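Local coordinates for uncharacterized protein (Mycobacterium avium subsp. paratuberculosis, PDB 4R9Z), which probably hydrolyses fatty acyl-CoA thioesters, as a double hot-dog protein of the acyl-CoA thioesterase II family, at residues Arg52-Arg57 with Ser90-Thr95; Asp77-Asp82 with Thr95-Asp100; Phe159-Ile164 with Val174-Arg179; Ser233-Tyr238 with Phe257-Glu262. All blocks are in the same frame, centred on the assembly; numbering follows the deposited sequence.

Contact 1. Residues Arg52-Arg57 with Ser90-Thr95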
# COMPACT_ATOMS: atom_id res chain seq x y z
N ARG B 52 13.87 6.57 13.38
CA ARG B 52 14.79 7.31 14.25
C ARG B 52 14.44 8.79 14.40
O ARG B 52 14.93 9.45 15.31
CB ARG B 52 16.22 7.17 13.72
CG ARG B 52 16.79 5.77 13.91
CD ARG B 52 18.14 5.59 13.25
NE ARG B 52 19.18 6.43 13.86
CZ ARG B 52 20.45 6.40 13.49
NH1 ARG B 52 20.85 5.58 12.54
NH2 ARG B 52 21.33 7.19 14.09
N THR B 53 13.59 9.30 13.51
CA THR B 53 13.08 10.67 13.63
C THR B 53 11.73 10.69 14.32
O THR B 53 11.11 11.75 14.44
CB THR B 53 12.94 11.37 12.27
OG1 THR B 53 11.83 10.83 11.54
CG2 THR B 53 14.23 11.28 11.46
N ALA B 54 11.23 9.52 14.69
CA ALA B 54 10.00 9.42 15.47
C ALA B 54 10.32 8.89 16.86
O ALA B 54 10.66 7.72 17.02
CB ALA B 54 8.99 8.53 14.78
N ALA B 55 10.16 9.73 17.87
CA ALA B 55 10.72 9.46 19.19
C ALA B 55 9.93 8.40 19.95
O ALA B 55 8.83 8.65 20.43
CB ALA B 55 10.79 10.74 19.99
N GLY B 56 10.53 7.21 20.07
CA GLY B 56 9.94 6.10 20.80
C GLY B 56 8.59 5.65 20.27
O GLY B 56 7.71 5.23 21.03
N ARG B 57 8.43 5.71 18.95
CA ARG B 57 7.20 5.29 18.31
C ARG B 57 7.51 4.20 17.29
O ARG B 57 8.56 4.23 16.65
CB ARG B 57 6.51 6.48 17.65
CG ARG B 57 5.88 7.44 18.64
CD ARG B 57 5.17 8.60 17.96
NE ARG B 57 4.62 9.54 18.93
CZ ARG B 57 3.84 10.58 18.62
NH1 ARG B 57 3.52 10.82 17.36
NH2 ARG B 57 3.40 11.38 19.58
N SER B 90 2.45 9.76 14.10
CA SER B 90 3.51 10.42 13.37
C SER B 90 3.52 9.92 11.93
O SER B 90 3.16 8.77 11.66
CB SER B 90 4.87 10.17 14.03
OG SER B 90 4.94 10.76 15.31
N ALA B 91 3.92 10.78 11.01
CA ALA B 91 4.05 10.40 9.61
C ALA B 91 5.36 10.93 9.06
O ALA B 91 5.78 12.04 9.39
CB ALA B 91 2.88 10.91 8.80
N ARG B 92 6.02 10.13 8.23
CA ARG B 92 7.29 10.53 7.63
C ARG B 92 7.33 10.27 6.13
O ARG B 92 6.70 9.33 5.64
CB ARG B 92 8.46 9.81 8.30
CG ARG B 92 8.56 10.08 9.79
CD ARG B 92 8.91 11.53 10.06
NE ARG B 92 9.13 11.78 11.48
CZ ARG B 92 8.26 12.41 12.26
NH1 ARG B 92 7.12 12.85 11.74
NH2 ARG B 92 8.51 12.60 13.54
N ARG B 93 8.06 11.11 5.42
CA ARG B 93 8.46 10.84 4.04
C ARG B 93 9.95 10.54 4.05
O ARG B 93 10.71 11.20 4.76
CB ARG B 93 8.19 12.03 3.13
CG ARG B 93 8.77 11.85 1.73
CD ARG B 93 8.76 13.13 0.89
NE ARG B 93 7.69 14.07 1.24
CZ ARG B 93 7.80 15.39 1.12
NH1 ARG B 93 8.94 15.91 0.69
NH2 ARG B 93 6.79 16.18 1.44
N VAL B 94 10.38 9.53 3.31
CA VAL B 94 11.80 9.27 3.17
C VAL B 94 12.15 9.18 1.70
O VAL B 94 11.53 8.42 0.96
CB VAL B 94 12.24 7.98 3.88
CG1 VAL B 94 13.71 7.71 3.62
CG2 VAL B 94 11.98 8.09 5.38
N THR B 95 13.14 9.96 1.28
CA THR B 95 13.60 9.92 -0.10
C THR B 95 15.04 9.42 -0.12
O THR B 95 15.90 9.99 0.55
CB THR B 95 13.48 11.30 -0.78
OG1 THR B 95 12.11 11.72 -0.78
CG2 THR B 95 13.95 11.22 -2.22

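Contact 2. Residues Asp77-Asp82 with Thr95-Asp100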
# COMPACT_ATOMS: atom_id res chain seq x y z
N ASP B 77 21.98 8.25 0.36
CA ASP B 77 21.55 9.35 1.23
C ASP B 77 20.05 9.31 1.46
O ASP B 77 19.27 9.37 0.51
CB ASP B 77 21.92 10.71 0.62
CG ASP B 77 23.40 10.84 0.32
OD1 ASP B 77 24.23 10.41 1.14
OD2 ASP B 77 23.73 11.38 -0.76
N PHE B 78 19.65 9.23 2.73
CA PHE B 78 18.23 9.25 3.08
C PHE B 78 17.82 10.59 3.68
O PHE B 78 18.31 10.97 4.74
CB PHE B 78 17.89 8.13 4.06
CG PHE B 78 18.14 6.75 3.52
CD1 PHE B 78 19.40 6.19 3.57
CD2 PHE B 78 17.09 6.01 2.99
CE1 PHE B 78 19.62 4.92 3.08
CE2 PHE B 78 17.31 4.74 2.50
CZ PHE B 78 18.57 4.19 2.54
N GLU B 79 16.91 11.29 3.02
CA GLU B 79 16.31 12.49 3.59
C GLU B 79 14.94 12.17 4.17
O GLU B 79 14.10 11.56 3.50
CB GLU B 79 16.18 13.60 2.54
CG GLU B 79 15.52 14.87 3.09
CD GLU B 79 15.17 15.89 2.01
OE1 GLU B 79 15.16 15.53 0.81
OE2 GLU B 79 14.88 17.05 2.38
N VAL B 80 14.73 12.57 5.42
CA VAL B 80 13.44 12.38 6.09
C VAL B 80 12.68 13.70 6.19
O VAL B 80 13.28 14.76 6.42
CB VAL B 80 13.61 11.79 7.50
CG1 VAL B 80 12.26 11.52 8.14
CG2 VAL B 80 14.44 10.52 7.45
N VAL B 81 11.37 13.64 5.99
CA VAL B 81 10.51 14.81 6.09
C VAL B 81 9.34 14.55 7.04
O VAL B 81 8.72 13.49 7.00
CB VAL B 81 9.98 15.23 4.70
CG1 VAL B 81 8.92 16.32 4.83
CG2 VAL B 81 11.13 15.70 3.82
N ASP B 82 9.08 15.51 7.93
CA ASP B 82 8.00 15.41 8.91
C ASP B 82 6.64 15.75 8.27
O ASP B 82 6.34 16.92 8.04
CB ASP B 82 8.29 16.33 10.10
CG ASP B 82 7.17 16.37 11.13
OD1 ASP B 82 6.32 15.46 11.14
OD2 ASP B 82 7.15 17.31 11.94
N THR B 95 13.14 9.96 1.28
CA THR B 95 13.60 9.92 -0.10
C THR B 95 15.04 9.42 -0.12
O THR B 95 15.90 9.99 0.55
CB THR B 95 13.48 11.30 -0.78
OG1 THR B 95 12.11 11.72 -0.78
CG2 THR B 95 13.95 11.22 -2.22
N ALA B 96 15.29 8.35 -0.86
CA ALA B 96 16.64 7.80 -0.95
C ALA B 96 17.31 8.24 -2.24
O ALA B 96 16.75 8.09 -3.32
CB ALA B 96 16.62 6.30 -0.85
N ARG B 97 18.52 8.77 -2.12
CA ARG B 97 19.24 9.29 -3.28
C ARG B 97 20.66 8.78 -3.40
O ARG B 97 21.33 8.49 -2.41
CB ARG B 97 19.28 10.81 -3.24
CG ARG B 97 17.96 11.52 -3.43
CD ARG B 97 18.19 13.01 -3.30
NE ARG B 97 17.00 13.80 -3.59
CZ ARG B 97 16.16 14.26 -2.67
NH1 ARG B 97 16.37 14.01 -1.38
NH2 ARG B 97 15.10 14.97 -3.05
N GLN B 98 21.10 8.65 -4.65
CA GLN B 98 22.50 8.53 -4.99
C GLN B 98 22.79 9.68 -5.93
O GLN B 98 22.29 9.70 -7.05
CB GLN B 98 22.82 7.19 -5.63
CG GLN B 98 23.37 6.17 -4.66
CD GLN B 98 23.49 4.81 -5.30
OE1 GLN B 98 23.05 4.59 -6.42
NE2 GLN B 98 24.08 3.87 -4.57
N ASP B 99 23.59 10.62 -5.45
CA ASP B 99 23.82 11.90 -6.13
C ASP B 99 22.49 12.61 -6.38
O ASP B 99 21.72 12.83 -5.44
CB ASP B 99 24.58 11.69 -7.44
CG ASP B 99 26.08 11.88 -7.27
OD1 ASP B 99 26.78 10.91 -6.90
OD2 ASP B 99 26.56 13.01 -7.50
N ASP B 100 22.21 12.97 -7.62
CA ASP B 100 21.00 13.72 -7.93
C ASP B 100 19.83 12.79 -8.22
O ASP B 100 18.68 13.21 -8.35
CB ASP B 100 21.24 14.62 -9.14
CG ASP B 100 22.43 15.54 -8.96
OD1 ASP B 100 22.69 15.98 -7.82
OD2 ASP B 100 23.13 15.80 -9.96

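Contact 3. Residues Phe159-Ile164 with Val174-Arg179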
# COMPACT_ATOMS: atom_id res chain seq x y z
N PHE B 159 19.12 -15.02 6.38
CA PHE B 159 18.02 -15.76 6.99
C PHE B 159 17.93 -17.21 6.50
O PHE B 159 18.23 -17.50 5.34
CB PHE B 159 16.69 -15.04 6.74
CG PHE B 159 16.39 -14.82 5.29
CD1 PHE B 159 15.71 -15.78 4.55
CD2 PHE B 159 16.80 -13.66 4.66
CE1 PHE B 159 15.44 -15.58 3.21
CE2 PHE B 159 16.53 -13.45 3.32
CZ PHE B 159 15.85 -14.41 2.60
N GLU B 160 17.50 -18.10 7.39
CA GLU B 160 17.22 -19.48 7.01
C GLU B 160 15.80 -19.58 6.48
O GLU B 160 14.96 -18.73 6.80
CB GLU B 160 17.41 -20.44 8.19
CG GLU B 160 18.79 -20.42 8.83
CD GLU B 160 18.89 -21.36 10.02
OE1 GLU B 160 18.74 -22.58 9.83
OE2 GLU B 160 19.12 -20.87 11.15
N ARG B 161 15.51 -20.63 5.72
CA ARG B 161 14.19 -20.75 5.12
C ARG B 161 13.80 -22.19 4.79
O ARG B 161 14.60 -22.97 4.30
CB ARG B 161 14.14 -19.93 3.84
CG ARG B 161 15.36 -20.12 2.96
CD ARG B 161 15.36 -19.16 1.80
NE ARG B 161 14.24 -19.39 0.90
CZ ARG B 161 13.95 -18.60 -0.13
NH1 ARG B 161 14.70 -17.55 -0.39
NH2 ARG B 161 12.91 -18.88 -0.90
N ARG B 162 12.53 -22.50 5.03
CA ARG B 162 11.99 -23.79 4.62
C ARG B 162 10.77 -23.53 3.75
O ARG B 162 9.74 -23.07 4.24
CB ARG B 162 11.58 -24.63 5.83
CG ARG B 162 12.70 -24.97 6.80
CD ARG B 162 13.82 -25.75 6.15
NE ARG B 162 14.99 -25.80 7.02
CZ ARG B 162 16.18 -25.30 6.71
NH1 ARG B 162 16.38 -24.72 5.53
NH2 ARG B 162 17.18 -25.39 7.58
N THR B 163 10.87 -23.84 2.47
CA THR B 163 9.73 -23.64 1.59
C THR B 163 8.81 -24.84 1.79
O THR B 163 9.17 -25.98 1.48
CB THR B 163 10.15 -23.44 0.12
OG1 THR B 163 9.00 -23.53 -0.73
CG2 THR B 163 11.18 -24.48 -0.31
N ILE B 164 7.63 -24.58 2.34
CA ILE B 164 6.73 -25.62 2.81
C ILE B 164 6.03 -26.40 1.70
O ILE B 164 6.08 -27.63 1.66
CB ILE B 164 5.64 -25.03 3.71
CG1 ILE B 164 6.28 -24.35 4.92
CG2 ILE B 164 4.64 -26.10 4.14
CD1 ILE B 164 5.31 -23.53 5.72
N VAL B 174 3.00 -20.03 -2.19
CA VAL B 174 4.25 -20.69 -1.81
C VAL B 174 4.67 -20.22 -0.41
O VAL B 174 5.60 -19.44 -0.26
CB VAL B 174 5.39 -20.39 -2.81
CG1 VAL B 174 6.54 -21.37 -2.60
CG2 VAL B 174 4.90 -20.47 -4.24
N PRO B 175 3.97 -20.72 0.62
CA PRO B 175 4.27 -20.31 2.00
C PRO B 175 5.59 -20.90 2.49
O PRO B 175 6.00 -21.96 2.03
CB PRO B 175 3.09 -20.87 2.79
CG PRO B 175 2.67 -22.06 2.00
CD PRO B 175 2.83 -21.64 0.56
N MET B 176 6.26 -20.20 3.40
CA MET B 176 7.58 -20.63 3.85
C MET B 176 7.78 -20.40 5.35
O MET B 176 7.12 -19.55 5.96
CB MET B 176 8.66 -19.88 3.09
CG MET B 176 8.79 -18.42 3.51
SD MET B 176 9.86 -17.45 2.44
CE MET B 176 11.35 -18.43 2.42
N TRP B 177 8.69 -21.17 5.93
CA TRP B 177 9.18 -20.88 7.27
C TRP B 177 10.47 -20.11 7.11
O TRP B 177 11.29 -20.43 6.26
CB TRP B 177 9.44 -22.15 8.08
CG TRP B 177 8.22 -22.88 8.53
CD1 TRP B 177 7.75 -24.06 8.06
CD2 TRP B 177 7.31 -22.46 9.56
NE1 TRP B 177 6.61 -24.42 8.73
CE2 TRP B 177 6.32 -23.45 9.66
CE3 TRP B 177 7.25 -21.35 10.41
CZ2 TRP B 177 5.27 -23.36 10.57
CZ3 TRP B 177 6.21 -21.26 11.31
CH2 TRP B 177 5.23 -22.27 11.38
N TRP B 178 10.67 -19.09 7.94
CA TRP B 178 11.94 -18.38 7.91
C TRP B 178 12.30 -17.89 9.31
O TRP B 178 11.44 -17.64 10.15
CB TRP B 178 11.88 -17.20 6.93
CG TRP B 178 11.24 -15.98 7.51
CD1 TRP B 178 9.91 -15.72 7.62
CD2 TRP B 178 11.92 -14.85 8.07
NE1 TRP B 178 9.72 -14.49 8.21
CE2 TRP B 178 10.94 -13.94 8.50
CE3 TRP B 178 13.27 -14.53 8.25
CZ2 TRP B 178 11.26 -12.73 9.10
CZ3 TRP B 178 13.59 -13.32 8.85
CH2 TRP B 178 12.59 -12.43 9.26
N ARG B 179 13.60 -17.78 9.54
CA ARG B 179 14.12 -17.12 10.72
C ARG B 179 15.47 -16.52 10.37
O ARG B 179 16.13 -16.97 9.43
CB ARG B 179 14.25 -18.12 11.88
CG ARG B 179 15.34 -19.15 11.69
CD ARG B 179 15.42 -20.10 12.87
NE ARG B 179 16.39 -21.17 12.66
CZ ARG B 179 16.76 -22.04 13.59
NH1 ARG B 179 16.23 -21.97 14.81
NH2 ARG B 179 17.65 -22.98 13.31

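Contact 4. Residues Ser233-Tyr238 with Phe257-Glu262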
# COMPACT_ATOMS: atom_id res chain seq x y z
N SER B 233 13.23 -14.90 17.47
CA SER B 233 14.01 -15.90 18.19
C SER B 233 13.50 -17.29 17.87
O SER B 233 13.92 -18.28 18.47
CB SER B 233 13.94 -15.65 19.70
OG SER B 233 12.60 -15.61 20.14
N ASP B 234 12.59 -17.36 16.90
CA ASP B 234 12.00 -18.61 16.48
C ASP B 234 11.56 -18.45 15.02
O ASP B 234 11.72 -17.38 14.44
CB ASP B 234 10.83 -18.99 17.38
CG ASP B 234 10.52 -20.47 17.35
OD1 ASP B 234 11.12 -21.20 16.53
OD2 ASP B 234 9.67 -20.91 18.16
N TRP B 235 11.05 -19.52 14.42
CA TRP B 235 10.65 -19.47 13.01
C TRP B 235 9.42 -18.61 12.78
O TRP B 235 8.58 -18.45 13.68
CB TRP B 235 10.40 -20.88 12.47
CG TRP B 235 11.64 -21.72 12.39
CD1 TRP B 235 12.17 -22.49 13.39
CD2 TRP B 235 12.51 -21.87 11.26
NE1 TRP B 235 13.31 -23.11 12.94
CE2 TRP B 235 13.54 -22.75 11.64
CE3 TRP B 235 12.51 -21.34 9.97
CZ2 TRP B 235 14.57 -23.11 10.78
CZ3 TRP B 235 13.53 -21.71 9.11
CH2 TRP B 235 14.55 -22.59 9.52
N LEU B 236 9.30 -18.07 11.57
CA LEU B 236 8.15 -17.27 11.18
C LEU B 236 7.50 -17.82 9.92
O LEU B 236 8.19 -18.23 8.99
CB LEU B 236 8.55 -15.81 10.94
CG LEU B 236 9.01 -14.95 12.11
CD1 LEU B 236 9.03 -13.49 11.70
CD2 LEU B 236 8.11 -15.16 13.31
N PHE B 237 6.17 -17.82 9.90
CA PHE B 237 5.41 -18.28 8.75
C PHE B 237 5.13 -17.12 7.80
O PHE B 237 4.48 -16.15 8.19
CB PHE B 237 4.09 -18.92 9.20
CG PHE B 237 3.35 -19.64 8.10
CD1 PHE B 237 2.45 -18.97 7.29
CD2 PHE B 237 3.52 -21.00 7.91
CE1 PHE B 237 1.76 -19.63 6.29
CE2 PHE B 237 2.83 -21.67 6.91
CZ PHE B 237 1.95 -20.98 6.10
N TYR B 238 5.60 -17.23 6.56
CA TYR B 238 5.33 -16.18 5.58
C TYR B 238 4.53 -16.74 4.41
O TYR B 238 5.08 -17.31 3.47
CB TYR B 238 6.64 -15.57 5.07
CG TYR B 238 6.46 -14.28 4.31
CD1 TYR B 238 5.37 -13.45 4.55
CD2 TYR B 238 7.40 -13.86 3.37
CE1 TYR B 238 5.21 -12.26 3.87
CE2 TYR B 238 7.25 -12.67 2.68
CZ TYR B 238 6.15 -11.87 2.94
OH TYR B 238 5.99 -10.69 2.26
N PHE B 257 3.37 -14.60 10.12
CA PHE B 257 2.95 -15.01 11.46
C PHE B 257 4.13 -15.39 12.35
O PHE B 257 5.15 -15.88 11.87
CB PHE B 257 1.99 -16.20 11.40
CG PHE B 257 0.73 -15.96 10.61
CD1 PHE B 257 0.71 -16.13 9.24
CD2 PHE B 257 -0.44 -15.61 11.26
CE1 PHE B 257 -0.46 -15.93 8.52
CE2 PHE B 257 -1.61 -15.41 10.55
CZ PHE B 257 -1.62 -15.57 9.18
N ASN B 258 3.98 -15.16 13.65
CA ASN B 258 4.86 -15.80 14.63
C ASN B 258 4.52 -17.28 14.71
O ASN B 258 3.39 -17.66 14.41
CB ASN B 258 4.74 -15.15 16.01
CG ASN B 258 5.38 -13.79 16.09
OD1 ASN B 258 6.41 -13.53 15.46
ND2 ASN B 258 4.79 -12.89 16.87
N ARG B 259 5.49 -18.10 15.12
CA ARG B 259 5.24 -19.54 15.27
C ARG B 259 4.05 -19.80 16.19
O ARG B 259 3.37 -20.81 16.05
CB ARG B 259 6.49 -20.25 15.80
CG ARG B 259 6.36 -21.77 15.85
CD ARG B 259 7.71 -22.45 16.01
NE ARG B 259 7.64 -23.89 15.76
CZ ARG B 259 8.70 -24.67 15.57
NH1 ARG B 259 9.92 -24.15 15.60
NH2 ARG B 259 8.54 -25.97 15.36
N THR B 260 3.80 -18.87 17.10
CA THR B 260 2.64 -18.96 17.98
C THR B 260 1.34 -18.79 17.21
O THR B 260 0.26 -19.17 17.68
CB THR B 260 2.70 -17.90 19.10
OG1 THR B 260 2.65 -16.59 18.52
CG2 THR B 260 3.98 -18.06 19.91
N GLY B 261 1.43 -18.22 16.01
CA GLY B 261 0.26 -18.00 15.18
C GLY B 261 -0.31 -16.60 15.23
O GLY B 261 -1.36 -16.33 14.65
N GLU B 262 0.36 -15.70 15.95
CA GLU B 262 -0.03 -14.30 15.95
C GLU B 262 0.40 -13.64 14.64
O GLU B 262 1.52 -13.86 14.16
CB GLU B 262 0.55 -13.54 17.14
CG GLU B 262 -0.13 -12.20 17.40
CD GLU B 262 0.61 -11.33 18.40
OE1 GLU B 262 1.78 -11.63 18.70
OE2 GLU B 262 0.01 -10.34 18.90
O HOH W 1 12.78 -25.37 15.33

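Contact 1. Residues Arg52-Arg57 with Ser90-Thr95
Arg92 overlaps Thr53, the two side chains sliding past each other in opposite directions until the guanidinium lies beside the threonine hydroxyl and carbonyl. The arginine chain leaves its strand with CG anti to the carbonyl carbon and bends at chi2 (-67°), which swings the head sharply round. Its grip is side-on: NE of Arg92 reaches OG1 of Thr53 at 2.9 Å, and NH2 of Arg92 reaches O of Thr53 at 2.9 Å. The second bond is nearly straight (171°), and both acceptors lie in the guanidinium plane, although NH2 approaches from above the plane of the carbonyl. The remaining nitrogen, NH1 of Arg92, turns back to O of Ala91 at 2.8 Å. Salt bridges to Asp82 and Glu85 on the neighbouring strand hold the buried charge, while Thr53 OG1 is also bonded to O of Ala50 in helix 39-52. Ala54 lies between the two polar grips along the chain, its CA 4.0 Å from NH2 of Arg92. Arg57 ends a type II turn that starts at Ala54, and its extended chain brings NH1 to OG of Ser90 at 2.5 Å, with the hydroxyl tilted out of the guanidinium plane. Glu85 bonds to this serine oxygen too, and NH2 of Arg57 is fixed by O of Gly86. The loop leaving the helix is thus pinned to strand 89-98, at the C-terminal end of the long helix that a hot-dog domain packs against its antiparallel sheet.

Contact 2. Residues Asp77-Asp82 with Thr95-Asp100
The carbonyl oxygen of Asp77 is held twice: Arg97 N donates a hydrogen bond to Asp77 O at 2.8 Å, and the CA-H of Ala96 adds a weaker contact, Ala96 CA to Asp77 O 3.4 Å. This is the ladder of an antiparallel beta hairpin, formed by strands 76-85 and 89-98 in the N-terminal hot-dog domain. The return bond runs from Asp77 N to Arg97 O at 2.9 Å, closing one hydrogen-bonded pair. Two residues on, Glu79 and Thr95 form the next, with Glu79 N to Thr95 O at 3.0 Å; all four backbone donors lie in the planes of the carbonyls they meet. The short strand segments run at 151° to each other, well off strictly antiparallel. Between these rungs, Phe78 and Ala96 make a non-hydrogen-bonded pair on the other face. There the CE2 side of the Phe78 ring rests on the methyl of Ala96, and the ring continues onto Ile42, Gln45 and Ala46 of helix 39-52. The face of Asp77, Glu79, Thr95 and Arg97 is polar. Glu79, its CG anti to the backbone N, and Arg97 both have extended chains and rise side by side, so that NH1 of Arg97 meets OE1 of Glu79 at 2.9 Å in a salt bridge. The carboxylate offers its anti lone pair, its plane turned 43° from the guanidinium. Thr95, whose OG1 is bonded to Glu105, lies against the arginine head: its CG2 sits 3.7 Å from the guanidinium plane of Arg97, over the centre of one face.

Contact 3. Residues Phe159-Ile164 with Val174-Arg179
Ile164 can be followed outward from the end of strand 159-163: its CB lies 3.5 Å from O of Pro175, CG1 comes 3.5 Å from CD1 of Trp177, and CD1 tips over the face of the indole, 3.4 Å from NE1 of Trp177. CG1 stands anti to the carbonyl carbon and chi2 is extended (169°), which carries the methyl across the five-membered ring. The indole N-H is bonded to O of Pro130, and Phe237 of the next strand meets the ring edge-to-face. Behind this, an antiparallel ladder joins strands 159-163 and 176-180: Arg162 N to Trp177 O at 2.7 Å and Trp177 N to Arg162 O form one hydrogen-bonded pair, Glu160 and Arg179 another. Ile164 N extends the ladder with a bond to Pro175 O. On the face of Arg161, Thr163, Met176 and Trp178, the methyl CE of Met176 lies over the guanidinium of Arg161, 3.4 Å from NE, the two chains crossing obliquely. Nearby, CB of Phe159 sits at the edge of the Trp178 ring, and both residues pack on Met198 of helix 188-201. The face of Glu160, Arg162, Trp177 and Arg179 holds a salt-bridge network. Glu160 and Arg179 run side by side, OE2 of Glu160 to NE of Arg179 at 3.1 Å, but this salt-bridge hydrogen bond is weak and bent (127°), the flat groups lying 52° apart. Arg162 joins through a long, purely electrostatic approach to OE1 of Glu160. Asp181, a like charge close to OE2, would tend to raise the pKa of Glu160, while the two arginines would offset this and probably keep the carboxylate ionised.

Contact 4. Residues Ser233-Tyr238 with Phe257-Glu262
With CG anti to the backbone N in both residues (chi1 -158° in Asp234, -174° in Arg259), the carboxylate and the extended arginine are brought to cross obliquely. CD of Arg259 passes 3.3 Å from OD2 of Asp234, and NH1 of Arg259 reaches OD1 of Asp234 at 3.3 Å, a salt bridge whose hydrogen bond is weak though OD1 lies in the guanidinium plane. That oxygen also takes N of Trp235, from above the carboxylate plane, at 2.7 Å. Trp235 runs alongside the arginine with its ring turned 78° from the guanidinium; a water accepts from NH1 of Arg259 at 3.1 Å and, weakly, from the indole NE1. Glu133 forms a salt bridge with NH2 of Arg259. Further in, Phe237 and Phe257 form a hydrogen-bonded antiparallel pair in the hairpin of strands 236-246 and 249-258, Phe257 N to Phe237 O 2.7 Å, their side chains running side by side and meeting CD1 to CD1. CD2 of Leu236 packs against OD1 of Asn258, which is fixed by N of Val231. From Asn258 to Gly261 the chain makes a type I turn; Gly261 N bonds to Asn258 O and Asn258 N to Glu262 O, the type I plus G1 bulge of a tight beta hairpin, here leading on to strand 263-272 of the C-terminal hot-dog domain.

From the N terminus, contact 1 closes the longest loop, returning strand 89-98 to the end of helix 39-52 after strands 58-66 and 76-85. Contact 2 opens inside that span and ends beyond it, so the two cross; they share Thr95, and the Arg92-Asp82 salt bridge joins them. Contact 3 follows in series, closing a short loop between strands 159-163 and 176-180. Contact 4 then closes the hairpin of strands 236-246 and 249-258, and backbone bonds between strands 176-180 and 236-246 fuse it to contact 3. Contacts 1 and 2 thus tie the N-terminal hot-dog, contacts 3 and 4 the C-terminal one; centres of contacts 2 and 3 lie about 33 Å apart.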